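Local coordinates for peptide methionine sulfoxide reductase msrA/msrB (Neisseria meningitidis, PDB 3BQG), which reduces methionine S-sulfoxide in proteins and peptides back to methionine, its central MsrA domain being caught here with a cysteine oxidised to sulfenic acid, at residues G15-F20 against A29-A34; F20-G25 against K160-L165; V59-D62 against S67-D70; S97-T102 against A108-A113. The protein carries 1 engineered substitution. All coordinates share one frame; numbering follows the deposited sequence.

The four contacts illustrate how an alpha+beta domain is assembled by laying helices and connecting turns on one mixed sheet. Along the chain, interactions 1, 3 and 4 come in series and all reach that sheet, through strands 26-34, 54-62 and 97-101. Interaction 2 instead ties helix 14-21, which it shares with interaction 1, to the loop at 160-165, so that interactions 3 and 4 fall within the 134 residues it spans. Centres of interactions 2 and 3 lie about 11 Å apart, and those of 2 and 4 about 20 Å. L68 of interaction 3 packs on V109 and I110, joining it to interaction 4, while F20 against V59 joins interaction 1 to interaction 3.

Interaction 1 (G15-F20 against A29-A34); sequences GLEAYF and AVSGYA
Between E17 and F20, one turn of helix 14-21 rests on A29 and S31 of strand 26-34. The helix connects strand 3-10 to strand 26-34, which run parallel with strand 54-62 between them, a split beta-alpha-beta unit. The helix and strand segments themselves run almost exactly antiparallel, at 172°, with their axes 8.2 Å apart. Following the helix from its start, just beyond the cysteine seen as the sulfenic acid, L16 turns to V57 of the middle strand. E17 supplies most of the helix's share of the contact, met chiefly by A29. Its CG stands anti to the backbone N (chi1 170°), which lays the side chain alongside the strand: E17 CG is 4.1 Å from A29 CB, and E17 CB is 3.6 Å from S31 OG. The carboxylate is divided between two partners. E17 OE1 takes a hydrogen bond from a water at 2.6 Å, and that water in turn accepts from S31 OG at 2.8 Å, a bridge linking the helix to the strand. E17 OE2 accepts from the backbone N of D144; although it comes within 3.2 Å of A29 O, both are acceptors, and no bond joins them. With F20 the ring leads off toward I71 and Y74, leaving its first side-chain carbon to meet the strand: F20 CB lies 4.5 Å from A29 CB.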
loop_
_atom_site.group_PDB
_atom_site.type_symbol
_atom_site.label_atom_id
_atom_site.label_comp_id
_atom_site.label_asym_id
_atom_site.label_seq_id
_atom_site.Cartn_x
_atom_site.Cartn_y
_atom_site.Cartn_z
ATOM N N GLY A 15 7.292 -6.200 1.953
ATOM C CA GLY A 15 6.267 -7.229 1.931
ATOM C C GLY A 15 5.039 -6.895 1.095
ATOM O O GLY A 15 4.554 -7.738 0.340
ATOM N N LEU A 16 4.533 -5.670 1.217
ATOM C CA LEU A 16 3.350 -5.274 0.463
ATOM C C LEU A 16 3.610 -5.279 -1.043
ATOM O O LEU A 16 2.733 -5.643 -1.825
ATOM C CB LEU A 16 2.877 -3.886 0.910
ATOM C CG LEU A 16 1.553 -3.374 0.325
ATOM C CD1 LEU A 16 0.409 -4.296 0.716
ATOM C CD2 LEU A 16 1.292 -1.960 0.836
ATOM N N GLU A 17 4.807 -4.867 -1.452
ATOM C CA GLU A 17 5.139 -4.846 -2.872
ATOM C C GLU A 17 5.220 -6.273 -3.400
ATOM O O GLU A 17 4.614 -6.606 -4.419
ATOM C CB GLU A 17 6.479 -4.156 -3.116
ATOM C CG GLU A 17 6.966 -4.332 -4.555
ATOM C CD GLU A 17 8.450 -4.101 -4.701
ATOM O OE1 GLU A 17 9.225 -4.724 -3.944
ATOM O OE2 GLU A 17 8.845 -3.298 -5.572
ATOM N N ALA A 18 5.976 -7.107 -2.694
ATOM C CA ALA A 18 6.144 -8.504 -3.084
ATOM C C ALA A 18 4.781 -9.164 -3.221
ATOM O O ALA A 18 4.549 -9.983 -4.106
ATOM C CB ALA A 18 6.975 -9.231 -2.036
ATOM N N TYR A 19 3.880 -8.796 -2.321
ATOM C CA TYR A 19 2.524 -9.323 -2.313
ATOM C C TYR A 19 1.744 -8.951 -3.582
ATOM O O TYR A 19 1.183 -9.820 -4.243
ATOM C CB TYR A 19 1.799 -8.799 -1.065
ATOM C CG TYR A 19 0.324 -9.109 -0.982
ATOM C CD1 TYR A 19 -0.132 -10.397 -0.696
ATOM C CD2 TYR A 19 -0.620 -8.099 -1.158
ATOM C CE1 TYR A 19 -1.498 -10.667 -0.585
ATOM C CE2 TYR A 19 -1.979 -8.359 -1.049
ATOM C CZ TYR A 19 -2.413 -9.640 -0.762
ATOM O OH TYR A 19 -3.764 -9.880 -0.641
ATOM N N PHE A 20 1.710 -7.666 -3.929
ATOM C CA PHE A 20 0.959 -7.247 -5.110
ATOM C C PHE A 20 1.526 -7.723 -6.450
ATOM O O PHE A 20 0.784 -7.876 -7.417
ATOM C CB PHE A 20 0.773 -5.721 -5.109
ATOM C CG PHE A 20 -0.466 -5.280 -4.379
ATOM C CD1 PHE A 20 -1.699 -5.268 -5.023
ATOM C CD2 PHE A 20 -0.415 -4.968 -3.025
ATOM C CE1 PHE A 20 -2.873 -4.963 -4.327
ATOM C CE2 PHE A 20 -1.581 -4.664 -2.314
ATOM C CZ PHE A 20 -2.816 -4.659 -2.969
ATOM N N ALA A 29 4.408 -2.684 -9.546
ATOM C CA ALA A 29 4.280 -2.299 -8.144
ATOM C C ALA A 29 5.601 -1.651 -7.762
ATOM O O ALA A 29 6.635 -2.321 -7.690
ATOM C CB ALA A 29 4.004 -3.522 -7.269
ATOM N N VAL A 30 5.557 -0.341 -7.534
ATOM C CA VAL A 30 6.739 0.441 -7.189
ATOM C C VAL A 30 6.691 0.975 -5.758
ATOM O O VAL A 30 5.746 1.659 -5.377
ATOM C CB VAL A 30 6.887 1.640 -8.158
ATOM C CG1 VAL A 30 8.072 2.506 -7.757
ATOM C CG2 VAL A 30 7.057 1.131 -9.584
ATOM N N SER A 31 7.712 0.657 -4.972
ATOM C CA SER A 31 7.778 1.127 -3.594
ATOM C C SER A 31 8.290 2.562 -3.566
ATOM O O SER A 31 9.164 2.941 -4.350
ATOM C CB SER A 31 8.696 0.228 -2.755
ATOM O OG SER A 31 8.099 -1.034 -2.519
ATOM N N GLY A 32 7.740 3.359 -2.656
ATOM C CA GLY A 32 8.146 4.750 -2.552
ATOM C C GLY A 32 7.683 5.418 -1.269
ATOM O O GLY A 32 7.181 4.758 -0.360
ATOM N N TYR A 33 7.833 6.737 -1.217
ATOM C CA TYR A 33 7.477 7.542 -0.050
ATOM C C TYR A 33 6.380 8.519 -0.454
ATOM O O TYR A 33 6.569 9.326 -1.367
ATOM C CB TYR A 33 8.720 8.296 0.410
ATOM C CG TYR A 33 9.946 7.408 0.447
ATOM C CD1 TYR A 33 10.055 6.388 1.389
ATOM C CD2 TYR A 33 10.982 7.562 -0.484
ATOM C CE1 TYR A 33 11.155 5.544 1.413
ATOM C CE2 TYR A 33 12.092 6.717 -0.471
ATOM C CZ TYR A 33 12.169 5.712 0.483
ATOM O OH TYR A 33 13.260 4.875 0.531
ATOM N N ALA A 34 5.244 8.463 0.237
ATOM C CA ALA A 34 4.114 9.315 -0.114
ATOM C C ALA A 34 3.591 10.235 0.972
ATOM O O ALA A 34 3.723 9.958 2.166
ATOM C CB ALA A 34 2.970 8.444 -0.617
HETATM O O HOH W 1 9.953 -3.114 -2.055
#

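Interaction 2 (F20-G25 against K160-L165); sequences FQRIDG and KADEPL
R22 and D162 form a salt bridge at the protein surface, beside a small apolar contact in which A161 meets both R22 and I23. The bridge shows how one carboxylate oxygen can serve two donors. D162 OD1 accepts from R22 NH1 at 2.8 Å, with a fairly straight N-H...O angle of 160°, and from R22 NE at 3.3 Å, where the angle falls to 135°. Both bonds come on the syn side of that oxygen, which lies in the guanidinium plane, so the arginine grips side-on with NE and a terminal nitrogen. The two flat groups are nevertheless turned 52° apart, and the bidentate pairing of two nitrogens with two oxygens is not reached. D162 OD2 also comes close to R22 NH1 in the salt bridge, at a separation too short to be taken at face value. A bend at chi3 of R22 turns the guanidinium toward the aspartate. Next to the bridge, A161 CB touches R22 CB at 4.0 Å and I23 CG1 at 3.9 Å. Main-chain groups are served locally: I23 N donates to F20 O at 3.3 Å, whereas E163 N reaches K160 O only weakly. The carbonyls of K160 and E163 each accept from R77 NH1. The contact thus fastens the loop that follows helix 145-148 beside the turn leaving helix 14-21; I23 and L165 both pack on Y74 of helix 68-78, and G25 pairs by its backbone with D62 of strand 54-62.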
loop_
_atom_site.group_PDB
_atom_site.type_symbol
_atom_site.label_atom_id
_atom_site.label_comp_id
_atom_site.label_asym_id
_atom_site.label_seq_id
_atom_site.Cartn_x
_atom_site.Cartn_y
_atom_site.Cartn_z
ATOM N N PHE A 20 1.710 -7.666 -3.929
ATOM C CA PHE A 20 0.959 -7.247 -5.110
ATOM C C PHE A 20 1.526 -7.723 -6.450
ATOM O O PHE A 20 0.784 -7.876 -7.417
ATOM C CB PHE A 20 0.773 -5.721 -5.109
ATOM C CG PHE A 20 -0.466 -5.280 -4.379
ATOM C CD1 PHE A 20 -1.699 -5.268 -5.023
ATOM C CD2 PHE A 20 -0.415 -4.968 -3.025
ATOM C CE1 PHE A 20 -2.873 -4.963 -4.327
ATOM C CE2 PHE A 20 -1.581 -4.664 -2.314
ATOM C CZ PHE A 20 -2.816 -4.659 -2.969
ATOM N N GLN A 21 2.829 -7.976 -6.505
ATOM C CA GLN A 21 3.454 -8.452 -7.738
ATOM C C GLN A 21 2.981 -9.855 -8.119
ATOM O O GLN A 21 2.941 -10.199 -9.300
ATOM C CB GLN A 21 4.982 -8.448 -7.600
ATOM C CG GLN A 21 5.615 -7.073 -7.743
ATOM C CD GLN A 21 5.670 -6.603 -9.189
ATOM O OE1 GLN A 21 4.703 -6.738 -9.938
ATOM N NE2 GLN A 21 6.803 -6.038 -9.584
ATOM N N ARG A 22 2.619 -10.662 -7.124
ATOM C CA ARG A 22 2.154 -12.027 -7.378
ATOM C C ARG A 22 0.731 -12.114 -7.918
ATOM O O ARG A 22 0.292 -13.181 -8.344
ATOM C CB ARG A 22 2.235 -12.872 -6.098
ATOM C CG ARG A 22 3.641 -13.261 -5.678
ATOM C CD ARG A 22 3.636 -14.168 -4.446
ATOM N NE ARG A 22 2.893 -15.409 -4.667
ATOM C CZ ARG A 22 3.365 -16.620 -4.385
ATOM N NH1 ARG A 22 2.622 -17.695 -4.614
ATOM N NH2 ARG A 22 4.583 -16.759 -3.881
ATOM N N ILE A 23 0.008 -11.000 -7.910
ATOM C CA ILE A 23 -1.377 -10.996 -8.368
ATOM C C ILE A 23 -1.558 -10.755 -9.866
ATOM O O ILE A 23 -1.069 -9.766 -10.412
ATOM C CB ILE A 23 -2.192 -9.942 -7.581
ATOM C CG1 ILE A 23 -2.094 -10.238 -6.080
ATOM C CG2 ILE A 23 -3.649 -9.959 -8.026
ATOM C CD1 ILE A 23 -2.722 -9.180 -5.200
ATOM N N ASP A 24 -2.268 -11.671 -10.522
ATOM C CA ASP A 24 -2.544 -11.563 -11.958
ATOM C C ASP A 24 -3.445 -10.346 -12.183
ATOM O O ASP A 24 -4.540 -10.260 -11.626
ATOM C CB ASP A 24 -3.235 -12.842 -12.455
ATOM C CG ASP A 24 -3.583 -12.792 -13.934
ATOM O OD1 ASP A 24 -2.700 -12.459 -14.752
ATOM O OD2 ASP A 24 -4.745 -13.098 -14.280
ATOM N N GLY A 25 -2.975 -9.406 -12.995
ATOM C CA GLY A 25 -3.744 -8.199 -13.247
ATOM C C GLY A 25 -2.926 -6.995 -12.819
ATOM O O GLY A 25 -3.166 -5.866 -13.249
ATOM N N LYS A 160 -0.489 -15.561 0.536
ATOM C CA LYS A 160 -1.905 -15.213 0.572
ATOM C C LYS A 160 -2.414 -14.482 -0.666
ATOM O O LYS A 160 -3.621 -14.342 -0.855
ATOM C CB LYS A 160 -2.199 -14.377 1.815
ATOM C CG LYS A 160 -1.927 -15.113 3.116
ATOM C CD LYS A 160 -2.433 -14.325 4.314
ATOM C CE LYS A 160 -2.223 -15.098 5.614
ATOM N NZ LYS A 160 -2.754 -14.372 6.804
ATOM N N ALA A 161 -1.504 -14.014 -1.511
ATOM C CA ALA A 161 -1.910 -13.311 -2.723
ATOM C C ALA A 161 -2.531 -14.289 -3.717
ATOM O O ALA A 161 -3.310 -13.893 -4.586
ATOM C CB ALA A 161 -0.709 -12.613 -3.357
ATOM N N ASP A 162 -2.190 -15.566 -3.568
ATOM C CA ASP A 162 -2.684 -16.615 -4.456
ATOM C C ASP A 162 -4.152 -16.960 -4.254
ATOM O O ASP A 162 -4.799 -17.484 -5.160
ATOM C CB ASP A 162 -1.840 -17.879 -4.290
ATOM C CG ASP A 162 -0.354 -17.603 -4.408
ATOM O OD1 ASP A 162 0.053 -16.898 -5.358
ATOM O OD2 ASP A 162 0.408 -18.094 -3.551
ATOM N N GLU A 163 -4.678 -16.686 -3.067
ATOM C CA GLU A 163 -6.079 -16.972 -2.804
ATOM C C GLU A 163 -6.943 -16.149 -3.749
ATOM O O GLU A 163 -6.731 -14.947 -3.916
ATOM C CB GLU A 163 -6.430 -16.641 -1.353
ATOM C CG GLU A 163 -5.965 -17.682 -0.350
ATOM C CD GLU A 163 -6.150 -17.230 1.086
ATOM O OE1 GLU A 163 -7.186 -16.595 1.384
ATOM O OE2 GLU A 163 -5.263 -17.520 1.918
ATOM N N PRO A 164 -7.921 -16.795 -4.395
ATOM C CA PRO A 164 -8.808 -16.094 -5.324
ATOM C C PRO A 164 -9.795 -15.231 -4.551
ATOM O O PRO A 164 -10.153 -15.559 -3.421
ATOM C CB PRO A 164 -9.497 -17.239 -6.054
ATOM C CG PRO A 164 -9.639 -18.260 -4.966
ATOM C CD PRO A 164 -8.273 -18.224 -4.312
ATOM N N LEU A 165 -10.226 -14.127 -5.151
ATOM C CA LEU A 165 -11.186 -13.250 -4.492
ATOM C C LEU A 165 -12.544 -13.940 -4.441
ATOM O O LEU A 165 -12.991 -14.516 -5.433
ATOM C CB LEU A 165 -11.317 -11.921 -5.243
ATOM C CG LEU A 165 -10.151 -10.933 -5.167
ATOM C CD1 LEU A 165 -10.524 -9.658 -5.906
ATOM C CD2 LEU A 165 -9.826 -10.626 -3.715
#

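Interaction 3 (V59-D62 against S67-D70); sequences VTYD and SLDD
Y61 buries the most surface here, its phenol lying against the turn of backbone where S67 leads into L68. The hydroxyl meets carbon: Y61 OH is 3.8 Å from L68 CA and 3.9 Å from L68 CB. Further back on the ring, Y61 CE1 is 4.2 Å from S67 C. The chi1 of 57° holds the ring between the backbone N and carbonyl carbon of Y61, and from there it reaches across to the helix start. L68 meets the tyrosine with CA and CB, and its branched end goes on elsewhere. S67 shows the textbook way to begin a helix. It is the N-cap, and with D70 it forms a capping box: D70 N donates to S67 OG at 3.2 Å (163°), and S67 N returns a bond to D70 OD2 at 3.0 Å (170°), meeting that oxygen from above the carboxylate plane. These reciprocal bonds help to fix the backbone that the tyrosine touches. The contact joins helix 68-78 to the end of strand 54-62, itself set between strands 3-10 and 26-34; L68 bridges onward to I6 of strand 3-10 and to E106 of helix 106-117.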
loop_
_atom_site.group_PDB
_atom_site.type_symbol
_atom_site.label_atom_id
_atom_site.label_comp_id
_atom_site.label_asym_id
_atom_site.label_seq_id
_atom_site.Cartn_x
_atom_site.Cartn_y
_atom_site.Cartn_z
ATOM N N VAL A 59 0.606 0.930 -7.113
ATOM C CA VAL A 59 0.148 -0.246 -7.841
ATOM C C VAL A 59 -0.533 0.088 -9.159
ATOM O O VAL A 59 -1.504 0.838 -9.191
ATOM C CB VAL A 59 -0.844 -1.074 -6.987
ATOM C CG1 VAL A 59 -1.298 -2.315 -7.757
ATOM C CG2 VAL A 59 -0.187 -1.467 -5.666
ATOM N N THR A 60 -0.010 -0.476 -10.243
ATOM C CA THR A 60 -0.572 -0.278 -11.573
ATOM C C THR A 60 -1.217 -1.602 -11.954
ATOM O O THR A 60 -0.563 -2.644 -11.945
ATOM C CB THR A 60 0.518 0.079 -12.606
ATOM O OG1 THR A 60 1.150 1.309 -12.225
ATOM C CG2 THR A 60 -0.088 0.232 -14.000
ATOM N N TYR A 61 -2.502 -1.564 -12.278
ATOM C CA TYR A 61 -3.211 -2.785 -12.630
ATOM C C TYR A 61 -3.952 -2.700 -13.955
ATOM O O TYR A 61 -4.201 -1.615 -14.482
ATOM C CB TYR A 61 -4.185 -3.158 -11.501
ATOM C CG TYR A 61 -5.186 -2.072 -11.153
ATOM C CD1 TYR A 61 -6.498 -2.115 -11.640
ATOM C CD2 TYR A 61 -4.819 -0.999 -10.342
ATOM C CE1 TYR A 61 -7.418 -1.111 -11.325
ATOM C CE2 TYR A 61 -5.729 0.008 -10.020
ATOM C CZ TYR A 61 -7.028 -0.053 -10.515
ATOM O OH TYR A 61 -7.923 0.948 -10.192
ATOM N N ASP A 62 -4.285 -3.867 -14.494
ATOM C CA ASP A 62 -5.010 -3.969 -15.754
ATOM C C ASP A 62 -6.476 -3.698 -15.446
ATOM O O ASP A 62 -7.158 -4.531 -14.850
ATOM C CB ASP A 62 -4.855 -5.379 -16.335
ATOM C CG ASP A 62 -5.451 -5.508 -17.726
ATOM O OD1 ASP A 62 -6.553 -4.961 -17.956
ATOM O OD2 ASP A 62 -4.818 -6.169 -18.583
ATOM N N SER A 67 -10.720 -4.441 -10.729
ATOM C CA SER A 67 -11.391 -3.181 -10.438
ATOM C C SER A 67 -10.715 -2.623 -9.185
ATOM O O SER A 67 -10.005 -3.352 -8.487
ATOM C CB SER A 67 -12.876 -3.423 -10.150
ATOM O OG SER A 67 -13.048 -4.156 -8.944
ATOM N N LEU A 68 -10.930 -1.343 -8.898
ATOM C CA LEU A 68 -10.341 -0.731 -7.713
ATOM C C LEU A 68 -10.751 -1.503 -6.459
ATOM O O LEU A 68 -9.971 -1.624 -5.514
ATOM C CB LEU A 68 -10.788 0.728 -7.585
ATOM C CG LEU A 68 -10.363 1.491 -6.322
ATOM C CD1 LEU A 68 -8.858 1.372 -6.095
ATOM C CD2 LEU A 68 -10.768 2.954 -6.467
ATOM N N ASP A 69 -11.972 -2.029 -6.448
ATOM C CA ASP A 69 -12.428 -2.783 -5.288
ATOM C C ASP A 69 -11.635 -4.069 -5.126
ATOM O O ASP A 69 -11.261 -4.426 -4.012
ATOM C CB ASP A 69 -13.911 -3.131 -5.385
ATOM C CG ASP A 69 -14.399 -3.864 -4.150
ATOM O OD1 ASP A 69 -14.411 -3.242 -3.060
ATOM O OD2 ASP A 69 -14.749 -5.061 -4.261
ATOM N N ASP A 70 -11.391 -4.774 -6.231
ATOM C CA ASP A 70 -10.614 -6.007 -6.157
ATOM C C ASP A 70 -9.281 -5.673 -5.499
ATOM O O ASP A 70 -8.840 -6.363 -4.580
ATOM C CB ASP A 70 -10.342 -6.592 -7.548
ATOM C CG ASP A 70 -11.606 -6.989 -8.282
ATOM O OD1 ASP A 70 -12.634 -7.255 -7.621
ATOM O OD2 ASP A 70 -11.563 -7.049 -9.530
#

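Interaction 4 (S97-T102 against A108-A113); sequences SGVYYT and AVIAAA
V99 and I110 form the closest backbone approach, their CA atoms 7.7 Å apart, where strand 97-101 packs against helix 106-117. These are the first two elements of a beta-alpha-beta crossover completed by strand 128-131, which lies parallel to and beside strand 97-101. The extended strand directs V99 and Y101 toward the helix, and Y100, between them, away to the other face of the sheet. From the helix a single residue answers both: I110 points at the strand. With CG1 beside its backbone N (chi1 -62°) and CD1 anti to CA (chi2 173°), its longer branch is stretched out, and the terminal methyl does most of the touching. I110 CD1 lies 3.4 Å from V99 CG1, tighter than ordinary carbon packing, and 3.6 Å from Y101 CD2. The shorter branch fills in beside it, I110 CG2 being 4.0 Å from V99 CB. V99 and I110 run past each other in opposite senses, whereas the tyrosine meets the isoleucine methyl at a slant. The phenol end of Y101 goes beyond this apolar patch, where its OH hydrogen-bonds K107 NZ. In the surrounding fold, I110 and Y101 both touch N129 of strand 128-131, V99 packs on L72 and F75 of helix 68-78, and A113 also reaches L72, so two helices share the covering of this face of the strand.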
loop_
_atom_site.group_PDB
_atom_site.type_symbol
_atom_site.label_atom_id
_atom_site.label_comp_id
_atom_site.label_asym_id
_atom_site.label_seq_id
_atom_site.Cartn_x
_atom_site.Cartn_y
_atom_site.Cartn_z
ATOM N N SER A 97 -1.336 3.235 7.793
ATOM C CA SER A 97 -2.114 2.663 6.696
ATOM C C SER A 97 -2.874 3.751 5.947
ATOM O O SER A 97 -3.319 4.737 6.534
ATOM C CB SER A 97 -3.107 1.609 7.210
ATOM O OG SER A 97 -4.052 2.173 8.109
ATOM N N GLY A 98 -3.009 3.570 4.641
ATOM C CA GLY A 98 -3.732 4.545 3.858
ATOM C C GLY A 98 -3.866 4.179 2.398
ATOM O O GLY A 98 -3.094 3.376 1.868
ATOM N N VAL A 99 -4.874 4.764 1.757
ATOM C CA VAL A 99 -5.124 4.557 0.335
ATOM C C VAL A 99 -5.117 5.983 -0.240
ATOM O O VAL A 99 -5.884 6.833 0.219
ATOM C CB VAL A 99 -6.513 3.901 0.099
ATOM C CG1 VAL A 99 -6.779 3.772 -1.398
ATOM C CG2 VAL A 99 -6.570 2.521 0.787
ATOM N N TYR A 100 -4.257 6.254 -1.218
ATOM C CA TYR A 100 -4.180 7.590 -1.802
ATOM C C TYR A 100 -4.507 7.527 -3.284
ATOM O O TYR A 100 -4.029 6.659 -4.009
ATOM C CB TYR A 100 -2.791 8.198 -1.563
ATOM C CG TYR A 100 -2.319 8.044 -0.129
ATOM C CD1 TYR A 100 -3.069 8.548 0.936
ATOM C CD2 TYR A 100 -1.146 7.348 0.164
ATOM C CE1 TYR A 100 -2.657 8.349 2.272
ATOM C CE2 TYR A 100 -0.725 7.144 1.486
ATOM C CZ TYR A 100 -1.483 7.641 2.529
ATOM O OH TYR A 100 -1.073 7.386 3.822
ATOM N N TYR A 101 -5.312 8.474 -3.743
ATOM C CA TYR A 101 -5.759 8.482 -5.132
ATOM C C TYR A 101 -5.431 9.750 -5.918
ATOM O O TYR A 101 -5.256 10.821 -5.344
ATOM C CB TYR A 101 -7.269 8.266 -5.141
ATOM C CG TYR A 101 -7.991 9.278 -4.286
ATOM C CD1 TYR A 101 -8.272 10.558 -4.771
ATOM C CD2 TYR A 101 -8.324 8.994 -2.960
ATOM C CE1 TYR A 101 -8.859 11.521 -3.957
ATOM C CE2 TYR A 101 -8.910 9.953 -2.145
ATOM C CZ TYR A 101 -9.174 11.216 -2.641
ATOM O OH TYR A 101 -9.728 12.172 -1.824
ATOM N N THR A 102 -5.387 9.606 -7.242
ATOM C CA THR A 102 -5.106 10.712 -8.150
ATOM C C THR A 102 -6.376 11.166 -8.874
ATOM O O THR A 102 -6.380 12.207 -9.536
ATOM C CB THR A 102 -4.036 10.327 -9.190
ATOM O OG1 THR A 102 -4.426 9.123 -9.857
ATOM C CG2 THR A 102 -2.693 10.107 -8.505
ATOM N N ALA A 108 -15.015 8.379 -3.020
ATOM C CA ALA A 108 -16.262 7.758 -2.595
ATOM C C ALA A 108 -16.183 6.237 -2.697
ATOM O O ALA A 108 -16.719 5.524 -1.857
ATOM C CB ALA A 108 -17.415 8.285 -3.439
ATOM N N VAL A 109 -15.507 5.736 -3.724
ATOM C CA VAL A 109 -15.378 4.295 -3.889
ATOM C C VAL A 109 -14.566 3.702 -2.742
ATOM O O VAL A 109 -14.917 2.650 -2.198
ATOM C CB VAL A 109 -14.702 3.949 -5.225
ATOM C CG1 VAL A 109 -14.487 2.451 -5.330
ATOM C CG2 VAL A 109 -15.578 4.423 -6.373
ATOM N N ILE A 110 -13.485 4.386 -2.372
ATOM C CA ILE A 110 -12.624 3.927 -1.288
ATOM C C ILE A 110 -13.353 3.968 0.053
ATOM O O ILE A 110 -13.241 3.038 0.845
ATOM C CB ILE A 110 -11.339 4.777 -1.227
ATOM C CG1 ILE A 110 -10.567 4.609 -2.542
ATOM C CG2 ILE A 110 -10.479 4.357 -0.037
ATOM C CD1 ILE A 110 -9.372 5.527 -2.670
ATOM N N ALA A 111 -14.115 5.033 0.297
ATOM C CA ALA A 111 -14.868 5.172 1.546
ATOM C C ALA A 111 -15.923 4.072 1.700
ATOM O O ALA A 111 -16.137 3.553 2.800
ATOM C CB ALA A 111 -15.537 6.539 1.610
ATOM N N ALA A 112 -16.578 3.718 0.598
ATOM C CA ALA A 112 -17.599 2.675 0.622
ATOM C C ALA A 112 -16.955 1.332 0.948
ATOM O O ALA A 112 -17.532 0.510 1.669
ATOM C CB ALA A 112 -18.310 2.602 -0.734
ATOM N N ALA A 113 -15.763 1.105 0.406
ATOM C CA ALA A 113 -15.044 -0.140 0.656
ATOM C C ALA A 113 -14.658 -0.223 2.132
ATOM O O ALA A 113 -14.715 -1.289 2.738
ATOM C CB ALA A 113 -13.798 -0.221 -0.224
#